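Local coordinates for putative transcription protein (Pseudomonas aeruginosa PAO1, PDB 4GCV) that probably binds DNA through an HxlR-type helix-turn-helix and regulates transcription, putatively in response to oxidative stress, at the interface of chains A and B. Residues are numbered along the deposited sequence; one frame, centred on the assembly and turned at random. Chains: chain A/B, Putative transcription protein.

Contact 1: the interface of chains A and B. Residues chain A 90, 94, 113-114, 116; chain B 137-138, 140-142.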
# COMPACT_ATOMS: atom_id res chain seq x y z
N ARG A 90 3.82 0.65 8.61
CA ARG A 90 3.47 -0.74 8.95
C ARG A 90 2.19 -1.19 8.30
O ARG A 90 2.10 -2.29 7.82
CB ARG A 90 3.20 -0.97 10.45
CG ARG A 90 4.43 -1.09 11.34
CD ARG A 90 4.32 -2.31 12.31
NE ARG A 90 5.10 -3.45 11.80
CZ ARG A 90 5.23 -4.62 12.41
NH1 ARG A 90 4.64 -4.87 13.58
NH2 ARG A 90 5.97 -5.57 11.83
N MSE A 94 1.72 -4.32 5.77
CA MSE A 94 0.82 -5.42 6.09
C MSE A 94 -0.33 -5.53 5.10
O MSE A 94 -0.74 -6.65 4.74
CB MSE A 94 0.30 -5.28 7.49
CG MSE A 94 1.38 -5.44 8.50
SE MSE A 94 0.75 -5.27 10.32
CE MSE A 94 2.09 -6.42 11.09
N LEU A 113 0.72 -12.94 7.50
CA LEU A 113 0.42 -11.93 8.47
C LEU A 113 -0.26 -12.61 9.65
O LEU A 113 -1.33 -13.21 9.48
CB LEU A 113 -0.45 -10.88 7.79
CG LEU A 113 -0.79 -9.75 8.71
CD1 LEU A 113 0.52 -9.14 9.27
CD2 LEU A 113 -1.66 -8.69 8.02
N VAL A 114 0.38 -12.55 10.82
CA VAL A 114 -0.08 -13.25 12.02
C VAL A 114 -0.21 -12.38 13.31
O VAL A 114 0.40 -11.31 13.40
CB VAL A 114 0.82 -14.51 12.37
CG1 VAL A 114 0.80 -15.57 11.26
CG2 VAL A 114 2.26 -14.10 12.73
N ARG A 116 1.00 -11.61 16.79
CA ARG A 116 2.31 -11.91 17.37
C ARG A 116 2.26 -12.87 18.56
O ARG A 116 3.10 -13.74 18.67
CB ARG A 116 3.07 -10.64 17.71
CG ARG A 116 4.58 -10.81 17.62
CD ARG A 116 5.27 -9.61 18.26
NE ARG A 116 4.77 -8.35 17.69
CZ ARG A 116 5.29 -7.74 16.62
NH1 ARG A 116 6.34 -8.25 15.95
NH2 ARG A 116 4.75 -6.60 16.21
N LEU B 137 -3.22 -3.65 14.76
CA LEU B 137 -2.10 -4.00 13.91
C LEU B 137 -0.72 -4.04 14.59
O LEU B 137 0.10 -4.91 14.26
CB LEU B 137 -2.08 -3.12 12.67
CG LEU B 137 -2.75 -3.80 11.49
CD1 LEU B 137 -4.21 -3.95 11.75
CD2 LEU B 137 -2.54 -2.93 10.29
N GLU B 138 -0.50 -3.13 15.55
CA GLU B 138 0.72 -3.12 16.37
C GLU B 138 0.96 -4.51 16.96
O GLU B 138 2.12 -4.88 17.24
CB GLU B 138 0.64 -2.09 17.54
CG GLU B 138 -0.12 -2.60 18.81
CD GLU B 138 -0.25 -1.58 19.96
OE1 GLU B 138 0.78 -1.03 20.45
OE2 GLU B 138 -1.42 -1.38 20.42
N CYS B 140 0.29 -7.41 15.48
CA CYS B 140 0.50 -8.40 14.42
C CYS B 140 1.91 -8.36 13.89
O CYS B 140 2.61 -7.36 14.07
CB CYS B 140 -0.45 -8.11 13.25
SG CYS B 140 -2.14 -8.32 13.70
N THR B 141 2.29 -9.40 13.18
CA THR B 141 3.61 -9.44 12.56
C THR B 141 3.63 -10.16 11.21
O THR B 141 2.78 -11.01 10.93
CB THR B 141 4.70 -10.05 13.56
OG1 THR B 141 6.00 -9.97 12.99
CG2 THR B 141 4.43 -11.49 13.89
N VAL B 142 4.61 -9.81 10.37
CA VAL B 142 4.87 -10.49 9.13
C VAL B 142 5.91 -11.58 9.41
O VAL B 142 6.93 -11.32 10.03
CB VAL B 142 5.36 -9.46 8.07
CG1 VAL B 142 6.04 -10.12 6.88
CG2 VAL B 142 4.20 -8.59 7.63
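Strand 111-115, the loop just after it and helix 90-101 of chain A meet strand 140-144 of chain B and the 3-10 turn 137-139 leading into it. The strands pair antiparallel: A:Val114 N gives a hydrogen bond to B:Thr141 O (2.9 Å), and B:Thr141 N returns one to A:Val114 O (2.7 Å). Beside this pair the side chains of A:Val114 and B:Thr141 lie alongside, pointing the same way, with CG2 against CG2 at 3.6 Å. B:Thr141 holds its hydroxyl OG1 anti to the backbone N (chi1 -175°), which leaves the methyl for A:Val114. A:Arg116 crosses that threonine at about a right angle, CG on the methyl, then bends at chi3 (-53°) so that NH2 reaches B:Glu138 O at the guanidinium edge, a weak hydrogen bond of 3.3 Å. From the helix, selenomethionine A:Met94 stretches out beyond CG; its terminal methyl CE touches B:Cys140 CB (3.7 Å), while SE slides past B:Leu137 CG (4.0 Å). The same methyl sits over the centre of the A:Arg90 guanidinium face, on its own chain. The site splices a strand of one subunit onto the other and seats the joint on a helix, probably securing the dimer.

Contact 2: the interface of chains A and B. Residues chain A 44-47; chain B 151, 154-155.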
# COMPACT_ATOMS: atom_id res chain seq x y z
N ARG A 44 23.35 -8.62 4.04
CA ARG A 44 23.45 -10.02 4.44
C ARG A 44 22.12 -10.61 4.87
O ARG A 44 21.82 -11.76 4.58
CB ARG A 44 24.44 -10.23 5.61
CG ARG A 44 25.77 -9.48 5.53
CD ARG A 44 26.66 -9.86 4.36
NE ARG A 44 28.07 -9.57 4.67
CZ ARG A 44 28.80 -8.61 4.09
NH1 ARG A 44 28.26 -7.83 3.13
NH2 ARG A 44 30.07 -8.44 4.46
N SER A 45 21.32 -9.82 5.60
CA SER A 45 20.08 -10.33 6.13
C SER A 45 19.10 -10.57 5.01
O SER A 45 18.41 -11.59 5.01
CB SER A 45 19.51 -9.39 7.17
OG SER A 45 18.11 -9.15 6.94
N LEU A 46 19.08 -9.68 4.03
CA LEU A 46 18.14 -9.77 2.92
C LEU A 46 18.68 -10.54 1.72
O LEU A 46 17.93 -10.96 0.83
CB LEU A 46 17.71 -8.36 2.55
CG LEU A 46 16.42 -7.79 3.16
CD1 LEU A 46 15.85 -8.66 4.28
CD2 LEU A 46 16.57 -6.39 3.58
N ASP A 47 20.00 -10.76 1.68
CA ASP A 47 20.64 -11.39 0.53
C ASP A 47 20.26 -10.69 -0.75
O ASP A 47 19.70 -11.29 -1.68
CB ASP A 47 20.34 -12.89 0.44
CG ASP A 47 21.17 -13.59 -0.64
OD1 ASP A 47 22.37 -13.24 -0.84
OD2 ASP A 47 20.65 -14.50 -1.30
N GLU B 151 15.55 -19.50 1.63
CA GLU B 151 15.84 -18.12 1.32
C GLU B 151 14.80 -17.20 1.97
O GLU B 151 15.15 -16.17 2.56
CB GLU B 151 15.82 -17.89 -0.19
CG GLU B 151 17.17 -17.87 -0.86
CD GLU B 151 17.93 -16.57 -0.64
OE1 GLU B 151 17.42 -15.50 -1.09
OE2 GLU B 151 19.02 -16.61 -0.03
N GLN B 154 15.25 -16.80 5.78
CA GLN B 154 16.39 -15.93 6.06
C GLN B 154 15.99 -14.47 5.93
O GLN B 154 16.40 -13.64 6.72
CB GLN B 154 17.55 -16.21 5.10
CG GLN B 154 18.90 -15.63 5.55
CD GLN B 154 19.70 -14.99 4.41
OE1 GLN B 154 19.20 -14.10 3.71
NE2 GLN B 154 20.94 -15.43 4.22
N ARG B 155 15.19 -14.17 4.91
CA ARG B 155 14.75 -12.80 4.69
C ARG B 155 13.81 -12.29 5.78
O ARG B 155 13.72 -11.07 6.00
CB ARG B 155 14.17 -12.62 3.30
CG ARG B 155 15.22 -12.79 2.26
CD ARG B 155 14.69 -12.79 0.82
NE ARG B 155 15.83 -12.46 -0.01
CZ ARG B 155 16.05 -12.88 -1.25
NH1 ARG B 155 15.18 -13.67 -1.87
NH2 ARG B 155 17.15 -12.50 -1.88
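Hydrogen bonds from B:Arg155, on helix 150-155, hold the carbonyl end of helix 39-46 in chain A, bracing what is probably the first helix of the helix-turn-helix. The arginine runs extended from CG to NE, and NE bonds to A:Leu46 O at 2.7 Å, nearly straight at the hydrogen (168°), with the acceptor in the guanidinium plane. NH2 turns to A:Asp47 O (2.8 Å), again in the guanidinium plane but arriving above the plane of that carbonyl, and adds a weak bond to A:Leu46 O. Two successive backbone carbonyls thus line one edge of the guanidinium. A cation here would probably be favoured by the negative end of the helix dipole.

The charged groups are mixed. Within chain B, B:Glu151 OE1 forms a salt bridge with B:Arg155 NH1 (3.0 Å), and its carboxylate carbon lies above one guanidinium face, toward its rim, which should help steady the arginine's rotation. B:Glu151 also crosses A:Asp47 at about a right angle, their carboxylate planes 70° apart, with OE2 near A:Asp47 OD2 (3.0 Å). If both are charged the pair would repel; a shared proton or the nearby arginine may ease this.

B:Gln154 makes a polar approach that is doubtful as modelled. It bends at chi2 (-138°) toward A:Ser45, and its oxygen OE1 faces A:Ser45 O at 2.9 Å, two acceptors, an arrangement that an amide turned over to present NE2 would relieve.

Contact 3: the interface of chains A and B. Residues chain A 127-130, 140; chain B 114-115, 120-124.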
# COMPACT_ATOMS: atom_id res chain seq x y z
N ALA A 127 -12.49 -2.21 9.98
CA ALA A 127 -12.33 -0.82 10.22
C ALA A 127 -13.05 -0.52 11.52
O ALA A 127 -14.25 -0.80 11.63
CB ALA A 127 -12.95 -0.03 9.07
N ALA A 128 -12.29 -0.00 12.51
CA ALA A 128 -12.83 0.57 13.74
C ALA A 128 -13.28 1.97 13.40
O ALA A 128 -12.50 2.76 12.81
CB ALA A 128 -11.78 0.61 14.84
N LEU A 129 -14.52 2.28 13.73
CA LEU A 129 -15.09 3.57 13.34
C LEU A 129 -15.09 4.55 14.51
O LEU A 129 -14.77 4.17 15.68
CB LEU A 129 -16.51 3.40 12.76
CG LEU A 129 -16.65 2.45 11.56
CD1 LEU A 129 -18.12 2.26 11.17
CD2 LEU A 129 -15.83 2.87 10.29
N ALA A 130 -15.44 5.80 14.20
CA ALA A 130 -15.54 6.90 15.20
C ALA A 130 -16.58 6.67 16.25
O ALA A 130 -16.39 7.06 17.42
CB ALA A 130 -15.85 8.25 14.49
N CYS A 140 -16.07 0.05 3.62
CA CYS A 140 -15.63 1.44 3.69
C CYS A 140 -15.31 2.01 2.30
O CYS A 140 -15.23 1.25 1.31
CB CYS A 140 -14.42 1.58 4.62
SG CYS A 140 -14.85 0.93 6.25
N VAL B 114 -14.02 6.43 4.99
CA VAL B 114 -15.26 6.36 5.77
C VAL B 114 -16.08 5.08 5.57
O VAL B 114 -15.82 4.29 4.66
CB VAL B 114 -16.24 7.55 5.48
CG1 VAL B 114 -15.58 8.90 5.73
CG2 VAL B 114 -16.80 7.50 4.08
N GLU B 115 -17.05 4.86 6.45
CA GLU B 115 -17.99 3.77 6.25
C GLU B 115 -18.90 4.24 5.11
O GLU B 115 -19.42 5.33 5.17
CB GLU B 115 -18.82 3.47 7.50
CG GLU B 115 -19.99 2.49 7.21
CD GLU B 115 -20.86 2.18 8.40
OE1 GLU B 115 -21.22 0.99 8.59
OE2 GLU B 115 -21.21 3.11 9.15
N ARG B 120 -19.32 7.89 8.30
CA ARG B 120 -18.55 7.71 9.56
C ARG B 120 -17.06 7.44 9.37
O ARG B 120 -16.67 6.43 8.76
CB ARG B 120 -19.19 6.58 10.37
CG ARG B 120 -18.98 6.61 11.89
CD ARG B 120 -19.53 7.86 12.56
NE ARG B 120 -20.98 7.87 12.72
CZ ARG B 120 -21.83 8.61 12.00
NH1 ARG B 120 -21.37 9.41 11.03
NH2 ARG B 120 -23.13 8.56 12.25
N PRO B 121 -16.19 8.35 9.87
CA PRO B 121 -14.80 8.12 9.54
C PRO B 121 -14.20 6.89 10.24
O PRO B 121 -14.65 6.48 11.31
CB PRO B 121 -14.09 9.41 9.99
CG PRO B 121 -15.17 10.37 10.27
CD PRO B 121 -16.33 9.54 10.73
N VAL B 122 -13.24 6.30 9.57
CA VAL B 122 -12.49 5.18 10.06
C VAL B 122 -11.34 5.69 10.97
O VAL B 122 -10.42 6.37 10.48
CB VAL B 122 -11.88 4.42 8.87
CG1 VAL B 122 -10.86 3.36 9.36
CG2 VAL B 122 -13.00 3.81 7.99
N ARG B 123 -11.39 5.35 12.25
CA ARG B 123 -10.28 5.59 13.18
C ARG B 123 -9.02 4.78 12.87
O ARG B 123 -7.95 5.34 12.82
CB ARG B 123 -10.70 5.35 14.63
CG ARG B 123 -11.91 6.15 15.07
CD ARG B 123 -12.17 6.07 16.60
NE ARG B 123 -10.93 6.22 17.36
CZ ARG B 123 -10.35 5.23 18.03
NH1 ARG B 123 -10.92 4.03 18.09
NH2 ARG B 123 -9.20 5.46 18.66
N SER B 124 -9.15 3.47 12.69
CA SER B 124 -8.00 2.64 12.38
C SER B 124 -8.37 1.30 11.78
O SER B 124 -9.51 0.86 11.87
CB SER B 124 -7.15 2.38 13.63
OG SER B 124 -7.96 1.83 14.64
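The end of strand 122-129 of chain A, with A:Ala130 just beyond it, pairs through the backbone with the start of the same strand in chain B and B:Pro121 just before it, in antiparallel sense. A:Ala128 N bonds to B:Ser124 O (3.0 Å), and A:Ala130 N to B:Pro121 O (3.1 Å). Between these, A:Ala128 O takes two weak bonds, from B:Arg123 N and B:Ser124 N. The helical backbone of B:Arg123 (phi -66°, psi -50°) brings both N-H groups to one carbonyl, the pattern of a classic beta bulge.

Side chains then close over the ladder. A:Leu129 has CG beside the backbone N (chi1 -56°) and spreads its two methyls apart: CD2 rests on B:Val122 CG2 (3.8 Å), while CD1 reaches the carboxylate end of B:Glu115, whose extended chain it crosses at about a right angle. From the bulge itself, the aliphatic stem of B:Arg123 lies along the backbone of A:Leu129 and A:Ala130, CG against A:Ala130 CA (3.7 Å), before the chain bends at chi3. A:Ala130 CB in turn meets B:Pro121 CD.

Further out, A:Cys140 bridges antiparallel with B:Glu115, so strand 140-144 of chain A extends the junction. A:Ala127 CB meets both methyls of B:Val122 tip to tip. The arrangement probably helps weld the two subunits into a dimer. B:Val122 CG2, besides the leucine methyl, touches A:Cys140 SG at 3.8 Å.

Contact 4: the interface of chains A and B. Residues chain A 85, 88-89, 91-92; chain B 20, 95-96, 99.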
# COMPACT_ATOMS: atom_id res chain seq x y z
N LYS A 85 6.81 8.71 9.76
CA LYS A 85 6.12 8.21 8.57
C LYS A 85 6.45 6.74 8.26
O LYS A 85 5.56 5.97 7.90
CB LYS A 85 6.47 9.09 7.38
CG LYS A 85 5.57 10.27 7.18
CD LYS A 85 5.92 10.95 5.84
CE LYS A 85 4.78 11.86 5.31
NZ LYS A 85 5.22 12.70 4.13
N ASP A 88 4.72 4.47 10.85
CA ASP A 88 3.32 4.43 10.46
C ASP A 88 3.08 3.58 9.22
O ASP A 88 1.93 3.15 8.94
CB ASP A 88 2.87 5.85 10.10
CG ASP A 88 2.84 6.80 11.31
OD1 ASP A 88 2.95 6.34 12.48
OD2 ASP A 88 2.72 8.03 11.06
N PHE A 89 4.14 3.38 8.42
CA PHE A 89 3.98 2.65 7.18
C PHE A 89 3.62 1.19 7.39
O PHE A 89 3.12 0.57 6.43
CB PHE A 89 5.21 2.81 6.28
CG PHE A 89 4.91 2.76 4.82
CD1 PHE A 89 4.04 3.69 4.26
CD2 PHE A 89 5.51 1.81 4.00
CE1 PHE A 89 3.77 3.67 2.89
CE2 PHE A 89 5.26 1.80 2.63
CZ PHE A 89 4.39 2.70 2.08
N VAL A 91 1.17 -0.35 8.35
CA VAL A 91 -0.16 -0.77 7.94
C VAL A 91 -0.19 -1.00 6.45
O VAL A 91 -0.91 -1.88 5.98
CB VAL A 91 -1.17 0.31 8.31
CG1 VAL A 91 -2.60 -0.02 7.82
CG2 VAL A 91 -1.15 0.48 9.81
N VAL A 92 0.58 -0.20 5.72
CA VAL A 92 0.68 -0.35 4.29
C VAL A 92 1.45 -1.64 3.98
O VAL A 92 1.04 -2.40 3.13
CB VAL A 92 1.37 0.90 3.67
CG1 VAL A 92 1.81 0.65 2.23
CG2 VAL A 92 0.50 2.16 3.83
N VAL B 20 5.47 9.34 -1.97
CA VAL B 20 5.63 7.92 -1.81
C VAL B 20 5.24 7.25 -3.13
O VAL B 20 5.31 6.03 -3.27
CB VAL B 20 4.82 7.48 -0.54
CG1 VAL B 20 3.39 7.06 -0.88
CG2 VAL B 20 5.58 6.45 0.29
N ALA B 95 -5.45 1.58 2.78
CA ALA B 95 -4.38 1.66 3.72
C ALA B 95 -3.52 2.89 3.46
O ALA B 95 -3.14 3.52 4.41
CB ALA B 95 -3.54 0.39 3.72
N PHE B 96 -3.19 3.21 2.19
CA PHE B 96 -2.34 4.38 1.94
C PHE B 96 -3.04 5.60 2.49
O PHE B 96 -2.38 6.50 3.00
CB PHE B 96 -2.05 4.61 0.45
CG PHE B 96 -0.79 3.89 -0.04
CD1 PHE B 96 0.46 4.42 0.18
CD2 PHE B 96 -0.88 2.65 -0.70
CE1 PHE B 96 1.62 3.75 -0.26
CE2 PHE B 96 0.28 1.99 -1.12
CZ PHE B 96 1.51 2.54 -0.92
N TRP B 99 -2.76 5.65 6.30
CA TRP B 99 -1.38 6.08 6.49
C TRP B 99 -1.17 7.60 6.35
O TRP B 99 -0.57 8.21 7.23
CB TRP B 99 -0.46 5.38 5.52
CG TRP B 99 0.93 5.87 5.61
CD1 TRP B 99 1.85 5.58 6.58
CD2 TRP B 99 1.56 6.77 4.70
NE1 TRP B 99 3.04 6.25 6.31
CE2 TRP B 99 2.87 6.98 5.16
CE3 TRP B 99 1.15 7.40 3.50
CZ2 TRP B 99 3.78 7.80 4.47
CZ3 TRP B 99 2.06 8.22 2.84
CH2 TRP B 99 3.36 8.41 3.33
O HOH W 1 1.91 9.11 8.43
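B:Trp99, on helix 84-101 of chain B, drives its indole against A:Lys85, A:Asp88 and A:Phe89, where helix 84-88 gives way to helix 90-101 in chain A. The hydrogen bond is direct and straight: NE1 points to A:Lys85 O at 3.0 Å (175° at the hydrogen), with the oxygen in the ring plane. The bond pairs the indole N-H with a backbone carbonyl at the interface. The indole is carried there by a side chain with CG anti to the backbone N (chi1 175°).

A water adds a polar bridge, linking A:Asp88 OD2 (3.0 Å) to B:Trp99 O (2.9 Å) and lying above one face of the indole, toward its rim.

A:Phe89 lies at the opposite face, CD1 toward its rim. It turns its edge to the indole, the planes 81° apart and CD1 3.6 Å from B:Trp99 CE2. Further round the same ring, CE1 and CZ meet B:Phe96 CE1, CZ at 3.8 Å, so one phenyl ring touches B:Trp99 and B:Phe96 alike.

Aliphatic groups fill in around the rings. A:Val92 places CG1 over the face of B:Phe96, 3.7 Å from CZ, in a CH-pi contact, and the same methyl lies above a face of A:Phe89. Its other methyl, CG2, packs on B:Trp99 CB at 3.8 Å. The stretched methylenes of A:Lys85 cross the CZ2 edge of the indole. The site forms a largely apolar seam between helices that probably stabilises the dimer and fixes how the two DNA-binding halves sit.

Contact 4 lies about 13 Å from contact 1 and 16 Å from contact 3, between C-alpha centres. Contacts 1 and 4 use interleaved residues of helix 90-101 in chain A, facing different partners. Contact 3 borders the symmetry twin of contact 1: both join strands 111-115 and 140-144, with the chains exchanged. From contact 1, chain B continues into helix 150-155 at contact 2, about 19 Å away, centre to centre. Contacts 2 and 3 stand about 37 Å apart by the same measure. With their twins, the four suggest an intertwined dimer whose C-terminal arms reach the partner's helix-turn-helix.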